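Side-chain contacts in protein ACDH-11, isoform b (Caenorhabditis elegans, PDB 4Y9J), which belongs to the acyl-CoA dehydrogenase family of flavoproteins and binds flavin-adenine dinucleotide and the ligand UCC: residues L38-P43 and L540-S545; R88-I93 and G264-I269; G109-G114 and C144-T149. One frame throughout, in Å; residues are numbered along the deposited sequence.

Contact 1 of 3, residues L38-P43 and L540-S545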
loop_
_atom_site.group_PDB
_atom_site.type_symbol
_atom_site.label_atom_id
_atom_site.label_comp_id
_atom_site.label_asym_id
_atom_site.label_seq_id
_atom_site.Cartn_x
_atom_site.Cartn_y
_atom_site.Cartn_z
ATOM N N LEU B 38 43.363 14.251 -7.153
ATOM C CA LEU B 38 43.851 14.437 -5.781
ATOM C C LEU B 38 45.391 14.451 -5.688
ATOM O O LEU B 38 46.002 15.227 -4.928
ATOM C CB LEU B 38 43.296 13.352 -4.818
ATOM C CG LEU B 38 41.772 13.282 -4.699
ATOM C CD1 LEU B 38 41.367 12.188 -3.696
ATOM C CD2 LEU B 38 41.194 14.661 -4.399
ATOM N N ARG B 39 46.023 13.558 -6.428
ATOM C CA ARG B 39 47.486 13.593 -6.554
ATOM C C ARG B 39 48.038 14.963 -6.968
ATOM O O ARG B 39 49.079 15.342 -6.516
ATOM C CB ARG B 39 47.958 12.591 -7.588
ATOM C CG ARG B 39 48.010 11.158 -7.141
ATOM C CD ARG B 39 48.447 10.270 -8.293
ATOM N NE ARG B 39 48.439 8.895 -7.830
ATOM C CZ ARG B 39 49.411 8.353 -7.099
ATOM N NH1 ARG B 39 50.500 9.055 -6.776
ATOM N NH2 ARG B 39 49.304 7.092 -6.698
ATOM N N ARG B 40 47.354 15.676 -7.856
ATOM C CA ARG B 40 47.806 16.982 -8.326
ATOM C C ARG B 40 47.552 18.073 -7.347
ATOM O O ARG B 40 48.333 18.976 -7.232
ATOM C CB ARG B 40 47.051 17.385 -9.579
ATOM C CG ARG B 40 47.342 16.479 -10.728
ATOM C CD ARG B 40 46.689 17.008 -12.002
ATOM N NE ARG B 40 47.362 18.255 -12.373
ATOM C CZ ARG B 40 46.794 19.458 -12.421
ATOM N NH1 ARG B 40 45.468 19.623 -12.167
ATOM N NH2 ARG B 40 47.578 20.493 -12.759
ATOM N N LEU B 41 46.400 18.030 -6.703
ATOM C CA LEU B 41 45.947 19.148 -5.852
ATOM C C LEU B 41 46.492 19.129 -4.449
ATOM O O LEU B 41 46.638 20.165 -3.852
ATOM C CB LEU B 41 44.415 19.185 -5.791
ATOM C CG LEU B 41 43.717 19.424 -7.116
ATOM C CD1 LEU B 41 42.198 19.330 -7.005
ATOM C CD2 LEU B 41 44.111 20.774 -7.674
ATOM N N LEU B 42 46.781 17.949 -3.918
ATOM C CA LEU B 42 47.208 17.798 -2.551
ATOM C C LEU B 42 48.712 17.580 -2.436
ATOM O O LEU B 42 49.311 16.891 -3.254
ATOM C CB LEU B 42 46.557 16.600 -1.911
ATOM C CG LEU B 42 45.027 16.606 -1.841
ATOM C CD1 LEU B 42 44.555 15.245 -1.331
ATOM C CD2 LEU B 42 44.491 17.705 -0.926
ATOM N N PRO B 43 49.306 18.118 -1.382
ATOM C CA PRO B 43 50.698 17.833 -1.013
ATOM C C PRO B 43 50.881 16.328 -0.799
ATOM O O PRO B 43 49.935 15.693 -0.309
ATOM C CB PRO B 43 50.881 18.562 0.310
ATOM C CG PRO B 43 49.701 19.422 0.515
ATOM C CD PRO B 43 48.613 18.986 -0.413
ATOM N N LEU B 540 40.767 21.303 -17.684
ATOM C CA LEU B 540 41.098 20.057 -18.362
ATOM C C LEU B 540 42.462 20.119 -19.030
ATOM O O LEU B 540 43.192 19.143 -19.058
ATOM C CB LEU B 540 40.001 19.715 -19.410
ATOM C CG LEU B 540 38.720 19.110 -18.838
ATOM C CD1 LEU B 540 37.659 19.038 -19.899
ATOM C CD2 LEU B 540 38.975 17.726 -18.269
ATOM N N ILE B 541 42.817 21.293 -19.532
ATOM C CA ILE B 541 44.048 21.479 -20.262
ATOM C C ILE B 541 45.199 21.426 -19.271
ATOM O O ILE B 541 46.213 20.800 -19.567
ATOM C CB ILE B 541 44.090 22.811 -21.039
ATOM C CG1 ILE B 541 43.241 22.716 -22.293
ATOM C CG2 ILE B 541 45.503 23.151 -21.511
ATOM C CD1 ILE B 541 42.802 24.065 -22.821
ATOM N N ASP B 542 45.025 22.125 -18.157
ATOM C CA ASP B 542 46.008 22.177 -17.099
ATOM C C ASP B 542 46.222 20.770 -16.550
ATOM O O ASP B 542 47.345 20.305 -16.395
ATOM C CB ASP B 542 45.509 23.119 -16.023
ATOM C CG ASP B 542 46.568 23.467 -14.985
ATOM O OD1 ASP B 542 47.671 23.910 -15.335
ATOM O OD2 ASP B 542 46.250 23.292 -13.803
ATOM N N HIS B 543 45.146 20.055 -16.334
ATOM C CA HIS B 543 45.232 18.666 -15.925
ATOM C C HIS B 543 45.975 17.753 -16.899
ATOM O O HIS B 543 46.839 16.979 -16.473
ATOM C CB HIS B 543 43.835 18.148 -15.716
ATOM C CG HIS B 543 43.766 16.746 -15.206
ATOM N ND1 HIS B 543 43.563 15.659 -16.030
ATOM C CD2 HIS B 543 43.787 16.264 -13.946
ATOM C CE1 HIS B 543 43.484 14.563 -15.295
ATOM N NE2 HIS B 543 43.645 14.905 -14.032
ATOM N N ALA B 544 45.667 17.853 -18.195
ATOM C CA ALA B 544 46.300 16.997 -19.216
ATOM C C ALA B 544 47.765 17.364 -19.453
ATOM O O ALA B 544 48.563 16.519 -19.955
ATOM C CB ALA B 544 45.545 17.095 -20.537
ATOM N N SER B 545 48.085 18.632 -19.171
ATOM C CA SER B 545 49.439 19.163 -19.397
ATOM C C SER B 545 50.416 18.658 -18.330
ATOM O O SER B 545 51.631 18.701 -18.531
ATOM C CB SER B 545 49.441 20.706 -19.426
ATOM O OG SER B 545 48.749 21.234 -20.559
#
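A salt bridge backed by an arginine laid over helix backbone joins the C-terminal turn of helix 34-41 to helix 524-545, where Arg40 meets Asp542 and His543. The polar link is a long one: Arg40 NH2 donates to Asp542 OD2 over 3.3 Å. It reaches the oxygen from above the carboxylate plane, 69° out of it, and the guanidinium stands almost upright to the carboxylate. The same flat group lies over the helix itself, with His543 CA 3.8 Å above its plane and Asp542 O over that same face. A bend in the arginine chain at chi3 (68°) turns the guanidinium over the backbone, while Arg40 CD, lower on the chain, approaches His543 CD2 obliquely at 3.6 Å. Within the acyl-CoA dehydrogenase architecture this ties the helical N-terminal region to the C-terminal helical region of ACDH-11. The stronger polar partner of Arg40 is Asp546, just past the segment, which forms a salt bridge with NE, so two acidic groups probably steady its charge. Helix 352-383 touches both segments, Leu370 meeting His543 and Phe373 meeting Leu38 and Leu41.

Contact 2 of 3, residues R88-I93 and G264-I269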
loop_
_atom_site.group_PDB
_atom_site.type_symbol
_atom_site.label_atom_id
_atom_site.label_comp_id
_atom_site.label_asym_id
_atom_site.label_seq_id
_atom_site.Cartn_x
_atom_site.Cartn_y
_atom_site.Cartn_z
ATOM N N ARG B 88 -2.789 14.734 19.089
ATOM C CA ARG B 88 -1.994 15.074 17.947
ATOM C C ARG B 88 -0.508 14.826 18.293
ATOM O O ARG B 88 -0.057 15.308 19.305
ATOM C CB ARG B 88 -2.165 16.540 17.682
ATOM C CG ARG B 88 -1.280 16.990 16.575
ATOM C CD ARG B 88 -2.030 16.871 15.291
ATOM N NE ARG B 88 -1.105 17.103 14.201
ATOM C CZ ARG B 88 -1.438 17.598 13.014
ATOM N NH1 ARG B 88 -2.695 18.000 12.738
ATOM N NH2 ARG B 88 -0.526 17.751 12.133
ATOM N N VAL B 89 0.173 14.035 17.501
ATOM C CA VAL B 89 1.550 13.608 17.798
ATOM C C VAL B 89 2.538 13.863 16.682
ATOM O O VAL B 89 3.721 14.008 16.970
ATOM C CB VAL B 89 1.654 12.114 18.217
ATOM C CG1 VAL B 89 0.907 11.847 19.535
ATOM C CG2 VAL B 89 1.174 11.190 17.127
ATOM N N ASP B 90 2.095 14.003 15.431
ATOM C CA ASP B 90 3.003 14.290 14.325
ATOM C C ASP B 90 4.159 13.255 14.314
ATOM O O ASP B 90 5.338 13.580 14.292
ATOM C CB ASP B 90 3.524 15.733 14.457
ATOM C CG ASP B 90 2.409 16.835 14.229
ATOM O OD1 ASP B 90 2.189 17.101 13.109
ATOM O OD2 ASP B 90 1.786 17.461 15.147
ATOM N N LYS B 91 3.817 11.995 14.311
ATOM C CA LYS B 91 4.873 10.989 14.408
ATOM C C LYS B 91 5.440 10.718 13.021
ATOM O O LYS B 91 4.703 10.323 12.113
ATOM C CB LYS B 91 4.323 9.710 15.044
ATOM C CG LYS B 91 5.371 8.603 15.107
ATOM C CD LYS B 91 5.019 7.517 16.108
ATOM C CE LYS B 91 4.248 6.471 15.348
ATOM N NZ LYS B 91 3.930 5.301 16.224
ATOM N N LEU B 92 6.738 10.941 12.865
ATOM C CA LEU B 92 7.429 10.642 11.608
ATOM C C LEU B 92 8.029 9.271 11.732
ATOM O O LEU B 92 8.757 9.013 12.702
ATOM C CB LEU B 92 8.514 11.677 11.449
ATOM C CG LEU B 92 9.295 11.662 10.166
ATOM C CD1 LEU B 92 8.399 12.016 8.993
ATOM C CD2 LEU B 92 10.434 12.671 10.258
ATOM N N ILE B 93 7.698 8.378 10.809
ATOM C CA ILE B 93 8.177 7.028 10.799
ATOM C C ILE B 93 9.187 6.878 9.692
ATOM O O ILE B 93 8.842 6.987 8.510
ATOM C CB ILE B 93 7.053 6.052 10.602
ATOM C CG1 ILE B 93 6.052 6.148 11.798
ATOM C CG2 ILE B 93 7.616 4.630 10.547
ATOM C CD1 ILE B 93 4.678 5.629 11.439
ATOM N N GLY B 264 10.897 15.660 23.342
ATOM C CA GLY B 264 10.785 15.029 22.013
ATOM C C GLY B 264 9.551 15.502 21.261
ATOM O O GLY B 264 9.238 14.969 20.190
ATOM N N ASN B 265 8.880 16.514 21.812
ATOM C CA ASN B 265 7.693 17.100 21.210
ATOM C C ASN B 265 8.092 18.199 20.246
ATOM O O ASN B 265 9.045 18.930 20.485
ATOM C CB ASN B 265 6.804 17.730 22.256
ATOM C CG ASN B 265 6.284 16.729 23.274
ATOM O OD1 ASN B 265 5.973 15.605 22.970
ATOM N ND2 ASN B 265 6.230 17.151 24.477
ATOM N N LEU B 266 7.325 18.343 19.179
ATOM C CA LEU B 266 7.563 19.438 18.248
ATOM C C LEU B 266 7.496 20.810 18.863
ATOM O O LEU B 266 6.657 21.129 19.693
ATOM C CB LEU B 266 6.614 19.339 17.022
ATOM C CG LEU B 266 7.004 18.182 16.132
ATOM C CD1 LEU B 266 5.923 17.869 15.116
ATOM C CD2 LEU B 266 8.291 18.547 15.414
ATOM N N ASN B 267 8.437 21.652 18.458
ATOM C CA ASN B 267 8.524 23.000 18.972
ATOM C C ASN B 267 7.574 23.973 18.212
ATOM O O ASN B 267 8.014 24.645 17.326
ATOM C CB ASN B 267 10.024 23.493 18.930
ATOM C CG ASN B 267 10.210 24.975 19.196
ATOM O OD1 ASN B 267 9.433 25.646 19.858
ATOM N ND2 ASN B 267 11.293 25.508 18.631
ATOM N N GLY B 268 6.306 24.074 18.632
ATOM C CA GLY B 268 5.306 24.970 18.011
ATOM C C GLY B 268 5.042 24.623 16.514
ATOM O O GLY B 268 4.780 25.518 15.723
ATOM N N ILE B 269 5.223 23.371 16.092
ATOM C CA ILE B 269 5.210 23.004 14.717
ATOM C C ILE B 269 4.259 21.836 14.539
ATOM O O ILE B 269 4.191 20.976 15.395
ATOM C CB ILE B 269 6.613 22.506 14.261
ATOM C CG1 ILE B 269 7.615 23.663 14.253
ATOM C CG2 ILE B 269 6.609 21.771 12.934
ATOM C CD1 ILE B 269 9.055 23.155 14.399
HETATM O O HOH W 1 5.210 16.387 18.691
#
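Leu266 and Asp90 meet with their side chains crossing at about a right angle, and one methyl does nearly all the touching. Leu266 CD1 presses on Asp90 CB at 3.3 Å, a close approach for two carbons, and stands 3.8 Å from Asp90 CG. Both CA-CB bonds aim at the opposite segment. The leucine meets the aliphatic root of the aspartate, while the carboxylate is engaged elsewhere.

That carboxylate is held from its own strand. Arg88 grips it side-on with two nitrogens, one to each oxygen: NH2 of Arg88 donates to OD1 of Asp90 at 3.0 Å in a nearly straight bond (169°), lying in the guanidinium plane and on the syn side of the oxygen, though tilted 31° out of the carboxylate plane. The companion bond, from Arg88 NE to Asp90 OD2, measures 3.1 Å and is more bent, and it meets its oxygen from above the carboxylate plane. Asp90 CG lies beside its backbone N (chi1 -68°), which sets the two oxygens where the arginine can span them. OD1 also accepts from the backbone N of Met271 in strand 269-274, so this buried acid has partners on both sides of the joint and is probably kept charged by them.

A water completes the link beside the apolar touch, accepting from Leu266 N at 2.9 Å and donating to Val89 O at 3.3 Å. Asn267 is the centre of an inverse gamma turn, and its ND2 ties the loop to strands 252-258 and 285-298 through the carbonyls of Lys258 and Ile294. The arrangement joins a two-stranded antiparallel hairpin of the N-terminal region, strands 78-80 and 88-93, to a connecting loop of the beta-rich middle domain of the acyl-CoA dehydrogenase fold.

Contact 3 of 3, residues G109-G114 and C144-T149. With UCC (S-{(3S,5R,9R)-1-[(2R,3S,4R,5R)-5-(6-amino-9H-purin-9-yl)-4-hydroxy-3-(phosphonooxy)tetrahydrofuran-2-yl]-3,5,9-trihydroxy-8,8-dimethyl-3,5-dioxido-10,14-dioxo-2,4,6-trioxa-11,15-diaza-3lambda~5~,5lambda~5~-diphosphaheptadecan-17-yl} undecanethioate), chain F.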
loop_
_atom_site.group_PDB
_atom_site.type_symbol
_atom_site.label_atom_id
_atom_site.label_comp_id
_atom_site.label_asym_id
_atom_site.label_seq_id
_atom_site.Cartn_x
_atom_site.Cartn_y
_atom_site.Cartn_z
ATOM N N GLY B 109 32.975 11.274 9.371
ATOM C CA GLY B 109 33.341 12.695 9.345
ATOM C C GLY B 109 32.985 13.366 8.067
ATOM O O GLY B 109 33.632 14.288 7.671
ATOM N N VAL B 110 31.871 12.963 7.425
ATOM C CA VAL B 110 31.461 13.626 6.243
ATOM C C VAL B 110 31.268 15.139 6.421
ATOM O O VAL B 110 31.480 15.897 5.472
ATOM C CB VAL B 110 30.165 12.951 5.726
ATOM C CG1 VAL B 110 29.466 13.837 4.792
ATOM C CG2 VAL B 110 30.518 11.590 5.170
ATOM N N ILE B 111 30.863 15.567 7.617
ATOM C CA ILE B 111 30.864 16.978 8.028
ATOM C C ILE B 111 32.201 17.329 8.699
ATOM O O ILE B 111 32.818 18.340 8.344
ATOM C CB ILE B 111 29.745 17.295 9.063
ATOM C CG1 ILE B 111 28.377 16.863 8.510
ATOM C CG2 ILE B 111 29.704 18.808 9.393
ATOM C CD1 ILE B 111 28.097 17.380 7.139
ATOM N N SER B 112 32.647 16.524 9.664
ATOM C CA SER B 112 33.807 16.878 10.473
ATOM C C SER B 112 35.038 17.181 9.690
ATOM O O SER B 112 35.845 18.031 10.078
ATOM C CB SER B 112 34.190 15.747 11.484
ATOM O OG SER B 112 32.991 15.187 11.938
ATOM N N ILE B 113 35.300 16.368 8.695
ATOM C CA ILE B 113 36.509 16.531 7.882
ATOM C C ILE B 113 36.585 17.982 7.370
ATOM O O ILE B 113 37.676 18.575 7.376
ATOM C CB ILE B 113 36.588 15.445 6.764
ATOM C CG1 ILE B 113 36.957 14.075 7.372
ATOM C CG2 ILE B 113 37.601 15.792 5.672
ATOM C CD1 ILE B 113 36.554 12.901 6.489
ATOM N N GLY B 114 35.474 18.567 6.938
ATOM C CA GLY B 114 35.479 19.924 6.416
ATOM C C GLY B 114 35.919 21.018 7.358
ATOM O O GLY B 114 36.301 22.099 6.903
ATOM N N CYS B 144 21.264 15.088 1.398
ATOM C CA CYS B 144 20.561 16.346 1.605
ATOM C C CYS B 144 20.742 16.939 3.012
ATOM O O CYS B 144 21.282 18.052 3.147
ATOM C CB CYS B 144 19.102 16.194 1.178
ATOM S SG CYS B 144 17.991 17.414 1.813
ATOM N N PRO B 145 20.443 16.192 4.068
ATOM C CA PRO B 145 20.765 16.749 5.361
ATOM C C PRO B 145 22.267 16.965 5.566
ATOM O O PRO B 145 22.612 17.873 6.306
ATOM C CB PRO B 145 20.205 15.749 6.356
ATOM C CG PRO B 145 19.972 14.515 5.552
ATOM C CD PRO B 145 19.617 14.978 4.194
ATOM N N MET B 146 23.160 16.192 4.921
ATOM C CA MET B 146 24.592 16.505 5.079
ATOM C C MET B 146 24.900 17.904 4.482
ATOM O O MET B 146 25.676 18.670 5.077
ATOM C CB MET B 146 25.492 15.438 4.461
ATOM C CG MET B 146 25.446 14.095 5.147
ATOM S SD MET B 146 25.977 14.264 6.881
ATOM C CE MET B 146 24.576 13.890 7.844
ATOM N N ALA B 147 24.295 18.233 3.357
ATOM C CA ALA B 147 24.491 19.559 2.745
ATOM C C ALA B 147 24.076 20.684 3.681
ATOM O O ALA B 147 24.809 21.644 3.863
ATOM C CB ALA B 147 23.772 19.700 1.447
ATOM N N MET B 148 22.870 20.551 4.205
ATOM C CA MET B 148 22.289 21.535 5.055
ATOM C C MET B 148 23.029 21.639 6.385
ATOM O O MET B 148 23.075 22.733 6.937
ATOM C CB MET B 148 20.834 21.278 5.285
ATOM C CG MET B 148 20.021 21.481 4.049
ATOM S SD MET B 148 18.234 21.322 4.281
ATOM C CE MET B 148 18.082 19.691 4.860
ATOM N N THR B 149 23.590 20.516 6.851
ATOM C CA THR B 149 24.328 20.475 8.102
ATOM C C THR B 149 25.636 21.270 7.918
ATOM O O THR B 149 25.990 22.099 8.763
ATOM C CB THR B 149 24.554 19.021 8.544
ATOM O OG1 THR B 149 23.248 18.398 8.786
ATOM C CG2 THR B 149 25.494 18.902 9.702
HETATM O OA1 UCC F . 15.987 24.015 -1.803
HETATM C CA1 UCC F . 16.357 23.970 -0.567
HETATM C CA2 UCC F . 16.802 22.756 0.256
HETATM C CA3 UCC F . 17.199 21.491 -0.440
HETATM C CA4 UCC F . 18.459 20.835 0.217
HETATM C CA5 UCC F . 19.645 20.927 -0.753
HETATM C CA6 UCC F . 20.425 19.659 -0.784
HETATM C CA7 UCC F . 21.602 19.745 -1.742
HETATM C CA8 UCC F . 22.225 18.455 -1.384
HETATM C CA9 UCC F . 22.670 17.548 -2.398
HETATM C C10 UCC F . 21.929 16.288 -2.440
HETATM C C11 UCC F . 21.306 16.351 -3.827
HETATM S S UCC F . 16.394 25.272 0.483
HETATM C CP1 UCC F . 15.800 26.762 -0.405
HETATM C CP2 UCC F . 16.630 27.179 -1.580
HETATM N NP1 UCC F . 16.276 28.527 -2.072
HETATM C CP3 UCC F . 17.131 29.117 -2.909
HETATM O OP1 UCC F . 18.123 28.569 -3.390
HETATM C CP4 UCC F . 16.879 30.578 -3.219
HETATM C CP5 UCC F . 16.867 30.776 -4.742
HETATM N NP2 UCC F . 16.811 32.225 -4.893
HETATM C CP6 UCC F . 17.872 33.029 -4.850
HETATM O OP2 UCC F . 19.024 32.623 -4.789
HETATM C CP8 UCC F . 17.553 34.502 -5.010
HETATM O OP3 UCC F . 18.505 35.086 -5.950
HETATM C CPB UCC F . 17.739 35.369 -3.787
HETATM C CP7 UCC F . 18.988 35.176 -2.914
HETATM C CP9 UCC F . 16.807 34.598 -2.753
HETATM C CPA UCC F . 16.881 36.653 -3.780
HETATM O O7 UCC F . 17.091 37.370 -2.537
HETATM P P2 UCC F . 16.763 38.954 -2.451
HETATM O O21 UCC F . 17.002 39.459 -1.037
HETATM O O22 UCC F . 15.460 39.164 -3.235
HETATM O O6 UCC F . 17.909 39.512 -3.462
HETATM P P1 UCC F . 19.128 40.488 -3.149
HETATM O O11 UCC F . 18.681 41.848 -2.633
HETATM O O12 UCC F . 19.935 40.410 -4.411
HETATM O "O5'" UCC F . 19.885 39.622 -1.940
HETATM C "C5'" UCC F . 20.033 40.198 -0.620
HETATM C "C4'" UCC F . 21.498 40.163 -0.144
HETATM C "C3'" UCC F . 22.405 40.963 -1.076
HETATM O "O3'" UCC F . 23.425 41.457 -0.245
HETATM P P3 UCC F . 23.629 43.002 0.015
HETATM O O33 UCC F . 24.747 43.005 1.034
HETATM O O32 UCC F . 22.355 43.441 0.699
HETATM O O31 UCC F . 23.931 43.584 -1.388
HETATM C "C2'" UCC F . 23.004 39.956 -2.048
HETATM O "O2'" UCC F . 24.331 40.243 -2.485
HETATM O "O4'" UCC F . 21.988 38.806 -0.174
HETATM C "C1'" UCC F . 23.065 38.751 -1.100
HETATM N N9 UCC F . 23.114 37.432 -1.748
HETATM C C4 UCC F . 24.217 36.692 -1.754
HETATM N N3 UCC F . 25.453 36.794 -1.209
HETATM C C8 UCC F . 22.124 36.841 -2.457
HETATM N N7 UCC F . 22.569 35.653 -2.907
HETATM C C5 UCC F . 23.849 35.491 -2.502
HETATM C C6 UCC F . 24.887 34.430 -2.594
HETATM N N6 UCC F . 24.607 33.289 -3.274
HETATM N N1 UCC F . 26.119 34.684 -2.047
HETATM C C2 UCC F . 26.374 35.830 -1.383
#
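Ile111 reaches across to helix 143-158 and sets its CD1 methyl between Met146 and Thr149, three residues further along the helix. This is the tight part: Ile111 CD1 sits 3.4 Å from Met146 O and 3.8 Å from Met146 SD, while its CG1 comes within 3.7 Å of Thr149 CG2, the isoleucine and threonine crossing at about a right angle. The bend at chi2 (-60°) brings the methionine sulfur alongside the isoleucine chain. With chi1 at -63°, the Thr149 hydroxyl turns back to its own helix, OG1 donating to Pro145 O at 2.6 Å and also bonding with Ser186 N, while CG2 faces Ile111.

The looser part lies at Val110, whose CG1 stands 4.0 Å from Met146 CG and 4.1 Å from Met146 SD; across the two segments Val110 meets the methionine alone. Even this margin is buried, with Leu132 of helix 121-135 against Val110 and Cys105 of helix 96-107 against Met146.

The far side of the same helix turns to the ligand UCC: Ala147 CB lies 3.5 Å from its CA8, and Cys144 SG 3.8 Å from its CA4. Between loop and helix, cohesion probably rests on dispersion and shape, with the Thr149 hydroxyl satisfied by Pro145 O and Ser186 N.

Overall arrangement
All three contacts involve the N-terminal helical region: contacts 1 and 2 tie it to other parts of the chain, while contact 3 lies within it. Along the chain the pairings are enclosed one within another: contact 3 lies inside the span of contact 2, which lies inside that of contact 1. Contact 3 is the most central, about 12 Å from the chain's centre, and sits beside the ligand. Contacts 1 and 2 lie on opposite sides of the centre, their own centres 50 Å apart, and join the region to the C-terminal helices and the middle beta domain respectively; these two junctions are thus well separated. Contact 3 is 26 Å from contact 1 and 25 Å from contact 2, centre to centre.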